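Local coordinates for Udp-n-acetylglucosamine pyrophosphorylase (Trypanosoma brucei, PDB 4BQH), which probably catalyses the transfer of uridylyl from UTP to N-acetylglucosamine 1-phosphate, yielding UDP-N-acetylglucosamine and diphosphate, at residues G124-G128 against V437-D441; K131-F135 against E187-F191; F407-D411 against G421-I425. All blocks are in the same frame, centred on the assembly; numbering follows the deposited sequence.

Interaction 1. Residues G124-G128 against V437-D441; sequences GTRLG and VKNAD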
# COMPACT_ATOMS: atom_id res chain seq x y z
N GLY A 124 12.32 -8.96 -2.73
CA GLY A 124 13.40 -8.13 -2.21
C GLY A 124 14.66 -8.24 -3.05
O GLY A 124 15.74 -7.95 -2.56
N THR A 125 14.54 -8.67 -4.30
CA THR A 125 15.73 -8.93 -5.13
C THR A 125 16.70 -7.73 -5.27
O THR A 125 17.92 -7.92 -5.24
CB THR A 125 15.38 -9.53 -6.52
OG1 THR A 125 16.59 -9.94 -7.18
CG2 THR A 125 14.65 -8.52 -7.39
N ARG A 126 16.15 -6.52 -5.42
CA ARG A 126 16.95 -5.29 -5.48
C ARG A 126 17.71 -5.03 -4.19
O ARG A 126 18.77 -4.41 -4.21
CB ARG A 126 16.08 -4.08 -5.82
CG ARG A 126 15.43 -4.11 -7.19
CD ARG A 126 14.66 -2.83 -7.43
NE ARG A 126 15.54 -1.66 -7.35
CZ ARG A 126 16.31 -1.25 -8.36
NH1 ARG A 126 16.31 -1.90 -9.52
NH2 ARG A 126 17.09 -0.19 -8.21
N LEU A 127 17.15 -5.50 -3.07
CA LEU A 127 17.79 -5.40 -1.77
C LEU A 127 18.81 -6.52 -1.54
O LEU A 127 19.39 -6.61 -0.47
CB LEU A 127 16.74 -5.44 -0.65
CG LEU A 127 15.58 -4.47 -0.73
CD1 LEU A 127 14.54 -4.78 0.34
CD2 LEU A 127 16.06 -3.02 -0.61
N GLY A 128 19.01 -7.36 -2.56
CA GLY A 128 19.86 -8.55 -2.44
C GLY A 128 19.22 -9.71 -1.70
O GLY A 128 19.91 -10.56 -1.15
N VAL A 437 11.47 1.17 1.24
CA VAL A 437 12.68 0.36 1.21
C VAL A 437 12.71 -0.36 -0.13
O VAL A 437 12.01 -1.36 -0.33
CB VAL A 437 12.71 -0.65 2.37
CG1 VAL A 437 14.03 -1.40 2.35
CG2 VAL A 437 12.52 0.08 3.72
N LYS A 438 13.51 0.17 -1.05
CA LYS A 438 13.46 -0.25 -2.45
C LYS A 438 14.82 -0.60 -3.03
O LYS A 438 14.90 -1.47 -3.90
CB LYS A 438 12.84 0.85 -3.31
CG LYS A 438 11.39 1.22 -2.98
CD LYS A 438 10.93 2.41 -3.80
CE LYS A 438 10.84 2.09 -5.29
NZ LYS A 438 9.43 1.99 -5.75
N ASN A 439 15.87 0.07 -2.58
CA ASN A 439 17.22 -0.11 -3.19
C ASN A 439 18.21 -0.61 -2.18
O ASN A 439 18.15 -0.22 -1.03
CB ASN A 439 17.73 1.22 -3.74
CG ASN A 439 16.81 1.79 -4.79
OD1 ASN A 439 16.50 2.98 -4.78
ND2 ASN A 439 16.36 0.95 -5.71
N ALA A 440 19.16 -1.44 -2.61
CA ALA A 440 20.12 -2.02 -1.67
C ALA A 440 20.94 -0.92 -0.99
O ALA A 440 21.20 0.12 -1.60
CB ALA A 440 21.04 -3.01 -2.38
N ASP A 441 21.32 -1.15 0.27
CA ASP A 441 22.12 -0.17 1.01
C ASP A 441 23.34 0.21 0.16
O ASP A 441 23.91 -0.63 -0.53
CB ASP A 441 22.57 -0.72 2.38
CG ASP A 441 21.55 -0.47 3.50
OD1 ASP A 441 20.88 0.59 3.51
OD2 ASP A 441 21.43 -1.32 4.40
O HOH W 1 19.46 -1.57 -5.60

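Interaction 2. Residues K131-F135 against E187-F191; sequences KPKGF and ETQRF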
# COMPACT_ATOMS: atom_id res chain seq x y z
N LYS A 131 13.51 -13.25 -1.60
CA LYS A 131 12.30 -13.69 -0.92
C LYS A 131 11.30 -12.52 -1.05
O LYS A 131 11.69 -11.46 -1.52
CB LYS A 131 12.62 -14.00 0.54
CG LYS A 131 13.27 -15.37 0.71
CD LYS A 131 14.01 -15.49 2.03
CE LYS A 131 14.76 -16.82 2.13
NZ LYS A 131 13.80 -17.97 2.21
N PRO A 132 10.03 -12.72 -0.67
CA PRO A 132 9.10 -11.59 -0.76
C PRO A 132 9.57 -10.45 0.11
O PRO A 132 10.18 -10.67 1.17
CB PRO A 132 7.78 -12.18 -0.23
CG PRO A 132 7.90 -13.62 -0.55
CD PRO A 132 9.33 -13.94 -0.22
N LYS A 133 9.32 -9.23 -0.33
CA LYS A 133 9.82 -8.06 0.41
C LYS A 133 9.35 -7.98 1.85
O LYS A 133 10.09 -7.50 2.71
CB LYS A 133 9.52 -6.75 -0.33
CG LYS A 133 10.17 -5.54 0.36
CD LYS A 133 10.08 -4.27 -0.45
CE LYS A 133 11.04 -4.30 -1.65
NZ LYS A 133 10.89 -3.04 -2.41
N GLY A 134 8.14 -8.47 2.14
CA GLY A 134 7.63 -8.46 3.51
C GLY A 134 8.47 -9.28 4.49
O GLY A 134 8.39 -9.07 5.70
N PHE A 135 9.27 -10.20 3.96
CA PHE A 135 10.16 -11.01 4.81
C PHE A 135 11.38 -10.20 5.26
O PHE A 135 12.08 -10.58 6.23
CB PHE A 135 10.70 -12.25 4.05
CG PHE A 135 9.69 -13.32 3.73
CD1 PHE A 135 8.37 -13.03 3.41
CD2 PHE A 135 10.10 -14.65 3.65
CE1 PHE A 135 7.48 -14.04 3.08
CE2 PHE A 135 9.21 -15.66 3.32
CZ PHE A 135 7.90 -15.35 3.03
N GLU A 187 4.61 -19.44 -0.16
CA GLU A 187 5.71 -19.15 0.75
C GLU A 187 5.32 -18.03 1.72
O GLU A 187 5.74 -18.05 2.88
CB GLU A 187 7.01 -18.85 -0.02
CG GLU A 187 7.10 -17.49 -0.68
CD GLU A 187 8.36 -17.32 -1.51
OE1 GLU A 187 9.47 -17.53 -0.99
OE2 GLU A 187 8.24 -16.97 -2.70
N THR A 188 4.48 -17.10 1.27
CA THR A 188 3.98 -16.04 2.16
C THR A 188 3.08 -16.62 3.27
O THR A 188 3.25 -16.30 4.46
CB THR A 188 3.27 -14.91 1.38
OG1 THR A 188 4.18 -14.36 0.41
CG2 THR A 188 2.82 -13.77 2.36
N GLN A 189 2.15 -17.49 2.91
CA GLN A 189 1.27 -18.10 3.92
C GLN A 189 2.08 -18.90 4.92
O GLN A 189 1.81 -18.83 6.12
CB GLN A 189 0.23 -18.99 3.27
CG GLN A 189 -0.75 -18.20 2.41
CD GLN A 189 -2.01 -18.96 2.16
OE1 GLN A 189 -2.63 -19.46 3.08
NE2 GLN A 189 -2.39 -19.06 0.90
N ARG A 190 3.08 -19.64 4.43
CA ARG A 190 3.99 -20.41 5.30
C ARG A 190 4.72 -19.53 6.31
O ARG A 190 4.79 -19.86 7.49
CB ARG A 190 5.01 -21.18 4.46
CG ARG A 190 4.53 -22.52 3.98
CD ARG A 190 5.74 -23.39 3.64
NE ARG A 190 5.36 -24.73 3.19
CZ ARG A 190 5.16 -25.78 3.98
NH1 ARG A 190 5.29 -25.67 5.30
NH2 ARG A 190 4.82 -26.94 3.45
N PHE A 191 5.27 -18.42 5.85
CA PHE A 191 5.94 -17.46 6.72
C PHE A 191 5.00 -16.96 7.83
O PHE A 191 5.39 -16.89 8.98
CB PHE A 191 6.47 -16.30 5.86
CG PHE A 191 7.30 -15.28 6.60
CD1 PHE A 191 8.59 -15.57 7.03
CD2 PHE A 191 6.80 -13.99 6.81
CE1 PHE A 191 9.36 -14.61 7.67
CE2 PHE A 191 7.56 -13.02 7.47
CZ PHE A 191 8.85 -13.33 7.90

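Interaction 3. Residues F407-D411 against G421-I425; sequences FRFVD and GAFRI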
# COMPACT_ATOMS: atom_id res chain seq x y z
N PHE A 407 -9.60 6.67 -10.12
CA PHE A 407 -10.22 7.71 -9.27
C PHE A 407 -11.19 8.59 -10.06
O PHE A 407 -12.05 9.24 -9.46
CB PHE A 407 -9.18 8.59 -8.57
CG PHE A 407 -8.30 7.83 -7.60
CD1 PHE A 407 -8.72 6.64 -7.04
CD2 PHE A 407 -7.08 8.38 -7.21
CE1 PHE A 407 -7.90 5.96 -6.13
CE2 PHE A 407 -6.25 7.71 -6.32
CZ PHE A 407 -6.67 6.50 -5.79
N ARG A 408 -11.05 8.62 -11.38
CA ARG A 408 -11.99 9.37 -12.24
C ARG A 408 -13.45 8.91 -12.06
O ARG A 408 -14.37 9.65 -12.41
CB ARG A 408 -11.58 9.22 -13.70
CG ARG A 408 -11.72 7.80 -14.21
CD ARG A 408 -11.84 7.81 -15.72
NE ARG A 408 -10.58 7.53 -16.36
CZ ARG A 408 -10.42 7.46 -17.68
NH1 ARG A 408 -11.46 7.65 -18.50
NH2 ARG A 408 -9.23 7.21 -18.18
N PHE A 409 -13.65 7.70 -11.51
CA PHE A 409 -14.99 7.14 -11.31
C PHE A 409 -15.58 7.42 -9.94
O PHE A 409 -16.73 7.01 -9.67
CB PHE A 409 -14.98 5.62 -11.57
CG PHE A 409 -14.52 5.27 -12.95
CD1 PHE A 409 -15.30 5.61 -14.06
CD2 PHE A 409 -13.31 4.62 -13.14
CE1 PHE A 409 -14.86 5.29 -15.35
CE2 PHE A 409 -12.85 4.31 -14.42
CZ PHE A 409 -13.64 4.63 -15.53
N VAL A 410 -14.83 8.11 -9.08
CA VAL A 410 -15.20 8.19 -7.65
C VAL A 410 -16.60 8.75 -7.39
O VAL A 410 -17.30 8.25 -6.51
CB VAL A 410 -14.15 8.99 -6.85
CG1 VAL A 410 -14.12 10.46 -7.31
CG2 VAL A 410 -14.39 8.85 -5.35
N ASP A 411 -17.03 9.75 -8.15
CA ASP A 411 -18.32 10.34 -7.81
C ASP A 411 -19.51 9.55 -8.31
O ASP A 411 -20.66 9.84 -7.94
CB ASP A 411 -18.36 11.81 -8.26
CG ASP A 411 -17.43 12.67 -7.41
OD1 ASP A 411 -17.47 12.53 -6.18
OD2 ASP A 411 -16.68 13.48 -7.97
N GLY A 421 -17.96 16.81 -4.02
CA GLY A 421 -17.26 15.60 -4.50
C GLY A 421 -16.91 14.62 -3.38
O GLY A 421 -17.00 14.95 -2.19
N ALA A 422 -16.50 13.41 -3.77
CA ALA A 422 -16.23 12.33 -2.82
C ALA A 422 -14.76 11.90 -2.87
O ALA A 422 -14.40 10.82 -2.39
CB ALA A 422 -17.18 11.16 -3.07
N PHE A 423 -13.93 12.76 -3.47
CA PHE A 423 -12.46 12.59 -3.48
C PHE A 423 -11.78 13.62 -2.57
O PHE A 423 -12.05 14.82 -2.67
CB PHE A 423 -11.93 12.73 -4.92
CG PHE A 423 -10.43 12.56 -5.03
CD1 PHE A 423 -9.88 11.29 -5.25
CD2 PHE A 423 -9.58 13.64 -4.93
CE1 PHE A 423 -8.52 11.12 -5.36
CE2 PHE A 423 -8.19 13.49 -5.06
CZ PHE A 423 -7.67 12.22 -5.27
N ARG A 424 -10.91 13.16 -1.67
CA ARG A 424 -10.18 14.08 -0.79
C ARG A 424 -8.69 13.78 -0.78
O ARG A 424 -8.25 12.63 -0.97
CB ARG A 424 -10.72 14.00 0.63
CG ARG A 424 -12.20 14.40 0.81
CD ARG A 424 -12.32 15.90 0.66
NE ARG A 424 -13.70 16.38 0.83
CZ ARG A 424 -14.58 16.55 -0.16
NH1 ARG A 424 -14.26 16.26 -1.43
NH2 ARG A 424 -15.80 17.00 0.13
N ILE A 425 -7.92 14.83 -0.56
CA ILE A 425 -6.46 14.75 -0.39
C ILE A 425 -6.13 15.06 1.06
O ILE A 425 -6.68 16.02 1.64
CB ILE A 425 -5.77 15.81 -1.26
CG1 ILE A 425 -5.86 15.39 -2.74
CG2 ILE A 425 -4.30 16.00 -0.82
CD1 ILE A 425 -5.50 16.49 -3.73

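Interaction 1. Residues G124-G128 against V437-D441
Leu-127 carries the apolar side of this surface contact. Its CD2 lies 3.9 Å from Val-437 CG1, and CD1 sits almost as near the same methyl, so the leucine fork grips one branch of the valine, the two side chains crossing at about a right angle. CD2 also lies against the chain beyond, 3.5 Å from Asn-439 O. With Leu-127 CG beside the backbone N (chi1 -53°), CD1 prolongs the chain and CD2 branches off toward 437-441. A second packing point is Ala-440 CB, 3.2 Å from Arg-126 O.

Among polar groups, a water joins the backbones: it takes the N-H of Ala-440 at 3.0 Å and donates to Arg-126 O at 3.2 Å. The side chain of Arg-126 runs beside that of Asn-439, both pointing the same way. Its CB is 3.4 Å from Lys-438 O, and a bend at chi3 (60°) leaves that carbonyl oxygen at the edge of the guanidinium, near its plane.

Within 124-128 the turn is closed by Gly-128 N to Thr-125 O at 2.9 Å; Lys-133 NZ, a little further along the chain, donates a hydrogen bond to Val-437 O. The GTRLG sequence belongs to the glycine-rich G-X-G-T-X-X-G signature of UDP-sugar pyrophosphorylases, the loop that in relatives wraps the nucleotide, here met by the loop ahead of helix 448-471.

Interaction 2. Residues K131-F135 against E187-F191
Glu-187 O accepts the helical bond from Phe-191 N at 3.0 Å and also meets Phe-135 CZ at 3.5 Å, near the plane of the ring and at its edge. The contact joins two parts of the GT-A-like nucleotidyltransferase core: the lysine-containing end of the glycine-rich signature (KPKG) and helix 185-194, which follows sheet strand 175-180.

Its centre is a face-to-face stack of Phe-135 on Phe-191, centroids 3.9 Å apart and planes at 14°. The two side chains run antiparallel, overlapping so that Phe-135 CZ comes to 3.3 Å from Phe-191 CB, a tight approach. Phe-191 CG is anti to the backbone N (chi1 -175°), which directs its ring from the helix over Phe-135. The other face of Phe-135 lies on Pro-132, whose CD lies over the ring centre, 3.6 Å above its plane, so this ring is sandwiched between proline and phenylalanine. Phe-148 of helix 147-166 touches both aromatic side chains.

A bond from Phe-135 N to Pro-132 O, 3.0 Å, closes the short turn that folds the ring back over the proline. Thr-188 OG1 faces Pro-132 CG, but its hydrogen-bond partner is Asn-184 O. Glu-187 approaches the proline head-on from the helix, the carboxylate resting on its ring with OE1 3.7 Å from Pro-132 CD.

Interaction 3. Residues F407-D411 against G421-I425
Val-410 and Phe-407 form two bumps that press on strand 423-427, a parallel neighbour of strand 304-309 in the mixed sheet of the GT-A-like core. The bumps come from a turn held by Val-410 N to Phe-407 O at 3.0 Å. Val-410 fits the recess between Ala-422 O and Phe-423 CB at the start of the strand: CG2 is 3.6 Å from Ala-422 O, while CG1, between the backbone N and the carbonyl carbon (chi1 65°), reaches Phe-423 CB at 4.0 Å.

Further along, Phe-423 pushes a single corner of its ring against the CB-CG-CD2 side of Phe-407, with CE1 3.6 Å from Phe-407 CD2. The ring planes meet obliquely, at 49°; Phe-423 also stacks on Trp-328. Phe-321 of strand 320-324 touches both phenylalanines and Val-304 touches Phe-407 and Val-410, lining the surroundings.

At the mouth of the intervening loop, Asp-411 brings its carboxylate to the backbone of Gly-421 and Ala-422. OD1 lies 3.4 Å from Ala-422 CB. The one clear hydrogen bond of the contact is short but bent: Ala-422 N to Asp-411 OD1, 2.7 Å, at 135°, using the syn lone pair.

Interactions 1 and 2 are neighbours, their centres 15 Å apart, and share the glycine-rich signature: 124-128 and 131-135 are joined by Gly-124 N to Lys-131 O, and Leu-127 CD1 packs on Lys-133 CE. Interaction 3 lies on the opposite side of the chain's centre, its centre 34 Å from both others. Burial and chemistry change together. Interaction 1, at the surface between two loops, relies on a bridging water and a leucine-valine touch; interaction 2, partly buried, on a nearly parallel ring stack between a turn and a helix; interaction 3, largely buried, fits a turn to a sheet strand, with one carboxylate-backbone bond at its end.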